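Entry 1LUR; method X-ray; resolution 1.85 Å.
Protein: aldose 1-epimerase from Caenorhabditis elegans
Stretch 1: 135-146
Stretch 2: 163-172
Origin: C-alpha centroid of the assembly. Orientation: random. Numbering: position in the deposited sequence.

Stretch 1, residues 135-146: LPGDAKIDVTYT
Stretch 2 163-172: TPGLLALTNH

Two segments of one aldose 1-epimerase chain, 135-146 and 163-172, meet in a contact that buries 514 Å², both sides summed. The first begins as a loop and becomes a strand from Asp138 through Thr146; the second is irregular, with short strand pieces at 165-166 and 170-171. Their touching parts run 41° apart, end to end, and the CA atoms are nearest each other at the two glycines, Gly137 CA to Gly165 CA 4.5 Å.

Polar contacts concentrate at the start of the strand. Asp138 (phi/psi -141/-178, chi1 55°, p) has its CA-to-CB bond sideways, yet its carboxylate reaches Thr163 (-128/136, chi1 -48°, m) with both oxygens: Thr163 N donates to Asp138 OD1 at 3.1 Å with an angle of 155°, and Thr163 OG1 donates to Asp138 OD2 at 2.9 Å. A short acidic side chain thus engages the amide and hydroxyl of one threonine. A weak hydrogen bond from Asp138 N to Thr163 O, 3.4 Å but nearly linear at 172°, is the one direct backbone-to-backbone hydrogen bond between the stretches.

Backbone packing around the glycines is tight. Gly137 CA approaches Pro164 O at 3.3 Å, and Gly165 CA approaches Pro136 O at 3.5 Å, both as CA-H...O contacts. Gly137 has phi/psi 56/-154, a positive phi that favours glycine, and an ideal CB there would lie 2.2 Å from Pro164 O. Gly165 is extended at -167/-160; its ideal CB would fall 2.3 Å from Pro136 O. Neither site has room for a side chain. Gly137 CA also rests 3.8 Å from Thr163 CG2. A water bridges the stretches near the glycines, donating to Pro136 O at 2.8 Å and accepting from Leu166 N at 2.8 Å.

Apolar contacts make up much of the rest of the interface. Pro136 (-61/151, C-gamma endo) places CG 4.1 Å from CG of Leu166 (-118/144, chi1 -59°, m; chi2 163°, t), pairing a compact ring with a branched chain. Farther along, the strand alternates: Ala139, Ile141 and Val143 point toward the other stretch, while Lys140 and Asp142 point away. Ile141 (-108/135, chi1 -57°, m; chi2 97°, off-well) meets two leucines, with CG1 4.2 Å from Leu167 CD2 and CG2 3.8 Å from Leu169 CD1. Leu167 (-153/117) is t, p at -165° and 75°, and its side-chain end comes nearer than its sideways CB direction suggests; Leu169 (-99/177) is m, t at -40° and 170° and points toward the strand. All three are buried, as suits their hydrocarbon side chains.

At the far end, buried Tyr145 (-118/128, chi1 -73°, m; chi2 93°) starts sideways, but its long side chain brings OH 3.1 Å from Asn171 ND2, at the ring edge near its plane; OH is also hydrogen-bonded elsewhere in the structure. Asn171 (-116/129, chi1 173°, t; chi2 -87°), also buried, points toward the strand. On the away-facing side, Lys140, with chi1 to chi3 all t and chi4 m, forms a salt bridge from NZ to Asp142 OD1 at 2.7 Å.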

# COMPACT_ATOMS: atom_id res chain seq x y z
N LEU A 135 1.82 -19.12 -6.46
CA LEU A 135 1.02 -19.16 -5.24
C LEU A 135 -0.18 -20.09 -5.49
O LEU A 135 -0.59 -20.30 -6.63
CB LEU A 135 0.60 -17.74 -4.83
CG LEU A 135 1.74 -16.88 -4.24
CD1 LEU A 135 1.33 -15.41 -4.19
CD2 LEU A 135 2.10 -17.38 -2.83
N PRO A 136 -0.75 -20.68 -4.43
CA PRO A 136 -1.88 -21.59 -4.62
C PRO A 136 -3.13 -21.02 -5.27
O PRO A 136 -3.41 -19.82 -5.15
CB PRO A 136 -2.15 -22.11 -3.21
CG PRO A 136 -1.75 -20.95 -2.34
CD PRO A 136 -0.46 -20.48 -3.00
N GLY A 137 -3.86 -21.89 -5.96
CA GLY A 137 -5.10 -21.50 -6.63
C GLY A 137 -5.07 -20.36 -7.62
O GLY A 137 -4.05 -20.07 -8.24
N ASP A 138 -6.22 -19.72 -7.78
CA ASP A 138 -6.34 -18.60 -8.71
C ASP A 138 -7.23 -17.51 -8.12
O ASP A 138 -7.71 -17.63 -7.00
CB ASP A 138 -6.94 -19.09 -10.03
CG ASP A 138 -8.26 -19.81 -9.84
OD1 ASP A 138 -9.11 -19.29 -9.08
OD2 ASP A 138 -8.46 -20.88 -10.44
N ALA A 139 -7.45 -16.46 -8.90
CA ALA A 139 -8.29 -15.37 -8.45
C ALA A 139 -8.50 -14.33 -9.53
O ALA A 139 -7.62 -14.11 -10.38
CB ALA A 139 -7.67 -14.70 -7.23
N LYS A 140 -9.67 -13.73 -9.51
CA LYS A 140 -10.03 -12.70 -10.47
C LYS A 140 -10.07 -11.49 -9.53
O LYS A 140 -10.91 -11.43 -8.64
CB LYS A 140 -11.42 -12.95 -11.07
CG LYS A 140 -11.83 -11.86 -12.05
CD LYS A 140 -13.22 -12.09 -12.60
CE LYS A 140 -13.67 -10.88 -13.41
NZ LYS A 140 -13.71 -9.65 -12.58
N ILE A 141 -9.14 -10.57 -9.73
CA ILE A 141 -9.07 -9.39 -8.89
C ILE A 141 -9.51 -8.10 -9.58
O ILE A 141 -9.12 -7.84 -10.72
CB ILE A 141 -7.63 -9.18 -8.35
CG1 ILE A 141 -7.16 -10.42 -7.59
CG2 ILE A 141 -7.58 -7.99 -7.39
CD1 ILE A 141 -6.31 -11.36 -8.41
N ASP A 142 -10.31 -7.31 -8.87
CA ASP A 142 -10.81 -6.05 -9.37
C ASP A 142 -10.50 -4.96 -8.35
O ASP A 142 -10.82 -5.10 -7.17
CB ASP A 142 -12.32 -6.13 -9.62
CG ASP A 142 -12.65 -6.82 -10.93
OD1 ASP A 142 -12.22 -7.98 -11.13
OD2 ASP A 142 -13.34 -6.20 -11.77
N VAL A 143 -9.86 -3.89 -8.81
CA VAL A 143 -9.50 -2.77 -7.95
C VAL A 143 -10.09 -1.48 -8.52
O VAL A 143 -9.97 -1.21 -9.72
CB VAL A 143 -7.97 -2.62 -7.86
CG1 VAL A 143 -7.61 -1.26 -7.29
CG2 VAL A 143 -7.41 -3.73 -6.99
N THR A 144 -10.72 -0.70 -7.65
CA THR A 144 -11.32 0.56 -8.08
C THR A 144 -10.79 1.76 -7.31
O THR A 144 -10.57 1.68 -6.10
CB THR A 144 -12.86 0.53 -7.91
OG1 THR A 144 -13.41 -0.58 -8.64
CG2 THR A 144 -13.48 1.84 -8.44
N TYR A 145 -10.56 2.85 -8.03
CA TYR A 145 -10.08 4.08 -7.44
C TYR A 145 -11.20 5.07 -7.72
O TYR A 145 -11.63 5.21 -8.87
CB TYR A 145 -8.81 4.59 -8.11
CG TYR A 145 -7.56 3.80 -7.80
CD1 TYR A 145 -7.15 2.76 -8.63
CD2 TYR A 145 -6.75 4.15 -6.72
CE1 TYR A 145 -5.95 2.09 -8.40
CE2 TYR A 145 -5.54 3.48 -6.48
CZ TYR A 145 -5.15 2.46 -7.33
OH TYR A 145 -3.94 1.82 -7.13
N THR A 146 -11.67 5.75 -6.69
CA THR A 146 -12.74 6.72 -6.84
C THR A 146 -12.48 7.96 -5.99
O THR A 146 -11.99 7.85 -4.87
CB THR A 146 -14.09 6.11 -6.41
OG1 THR A 146 -14.37 4.95 -7.21
CG2 THR A 146 -15.23 7.13 -6.56
N THR A 163 -10.49 -21.68 -7.67
CA THR A 163 -9.65 -22.61 -6.93
C THR A 163 -9.16 -21.92 -5.65
O THR A 163 -8.74 -20.76 -5.69
CB THR A 163 -8.45 -23.04 -7.78
OG1 THR A 163 -8.91 -23.41 -9.09
CG2 THR A 163 -7.73 -24.22 -7.15
N PRO A 164 -9.19 -22.63 -4.51
CA PRO A 164 -8.76 -22.13 -3.19
C PRO A 164 -7.31 -21.66 -3.18
O PRO A 164 -6.44 -22.32 -3.74
CB PRO A 164 -8.95 -23.33 -2.27
CG PRO A 164 -9.96 -24.17 -2.97
CD PRO A 164 -9.59 -24.05 -4.41
N GLY A 165 -7.06 -20.53 -2.53
CA GLY A 165 -5.71 -20.01 -2.47
C GLY A 165 -5.58 -18.92 -1.43
O GLY A 165 -6.41 -18.82 -0.52
N LEU A 166 -4.55 -18.11 -1.56
CA LEU A 166 -4.32 -17.01 -0.62
C LEU A 166 -4.37 -15.68 -1.36
O LEU A 166 -3.97 -15.59 -2.51
CB LEU A 166 -2.93 -17.18 0.03
CG LEU A 166 -2.64 -18.46 0.83
CD1 LEU A 166 -1.14 -18.62 1.03
CD2 LEU A 166 -3.36 -18.40 2.18
N LEU A 167 -4.91 -14.65 -0.70
CA LEU A 167 -4.99 -13.33 -1.31
C LEU A 167 -4.97 -12.27 -0.21
O LEU A 167 -5.86 -12.22 0.66
CB LEU A 167 -6.24 -13.16 -2.18
CG LEU A 167 -6.18 -11.93 -3.10
CD1 LEU A 167 -5.24 -12.20 -4.26
CD2 LEU A 167 -7.56 -11.57 -3.62
N ALA A 168 -3.94 -11.44 -0.23
CA ALA A 168 -3.79 -10.38 0.75
C ALA A 168 -3.15 -9.24 -0.01
O ALA A 168 -1.94 -9.24 -0.26
CB ALA A 168 -2.90 -10.85 1.89
N LEU A 169 -3.97 -8.26 -0.39
CA LEU A 169 -3.47 -7.12 -1.15
C LEU A 169 -3.21 -5.87 -0.33
O LEU A 169 -3.47 -5.82 0.87
CB LEU A 169 -4.49 -6.76 -2.23
CG LEU A 169 -5.18 -7.90 -2.99
CD1 LEU A 169 -6.33 -7.34 -3.83
CD2 LEU A 169 -4.17 -8.63 -3.86
N THR A 170 -2.70 -4.87 -1.03
CA THR A 170 -2.39 -3.56 -0.47
C THR A 170 -2.07 -2.60 -1.60
O THR A 170 -2.00 -3.01 -2.77
CB THR A 170 -1.21 -3.54 0.53
OG1 THR A 170 -1.29 -2.33 1.30
CG2 THR A 170 0.14 -3.55 -0.19
N ASN A 171 -1.93 -1.32 -1.26
CA ASN A 171 -1.61 -0.27 -2.23
C ASN A 171 -0.25 0.23 -1.76
O ASN A 171 -0.07 0.55 -0.58
CB ASN A 171 -2.63 0.86 -2.19
CG ASN A 171 -2.22 2.03 -3.05
OD1 ASN A 171 -1.50 2.92 -2.60
ND2 ASN A 171 -2.64 2.02 -4.31
N HIS A 172 0.71 0.30 -2.67
CA HIS A 172 2.05 0.74 -2.30
C HIS A 172 2.45 2.17 -2.64
O HIS A 172 3.58 2.41 -3.05
CB HIS A 172 3.06 -0.24 -2.90
CG HIS A 172 4.29 -0.44 -2.06
ND1 HIS A 172 5.18 0.58 -1.79
CD2 HIS A 172 4.76 -1.53 -1.42
CE1 HIS A 172 6.15 0.12 -1.02
NE2 HIS A 172 5.92 -1.16 -0.78
O HOH W 1 -2.52 -17.85 -3.42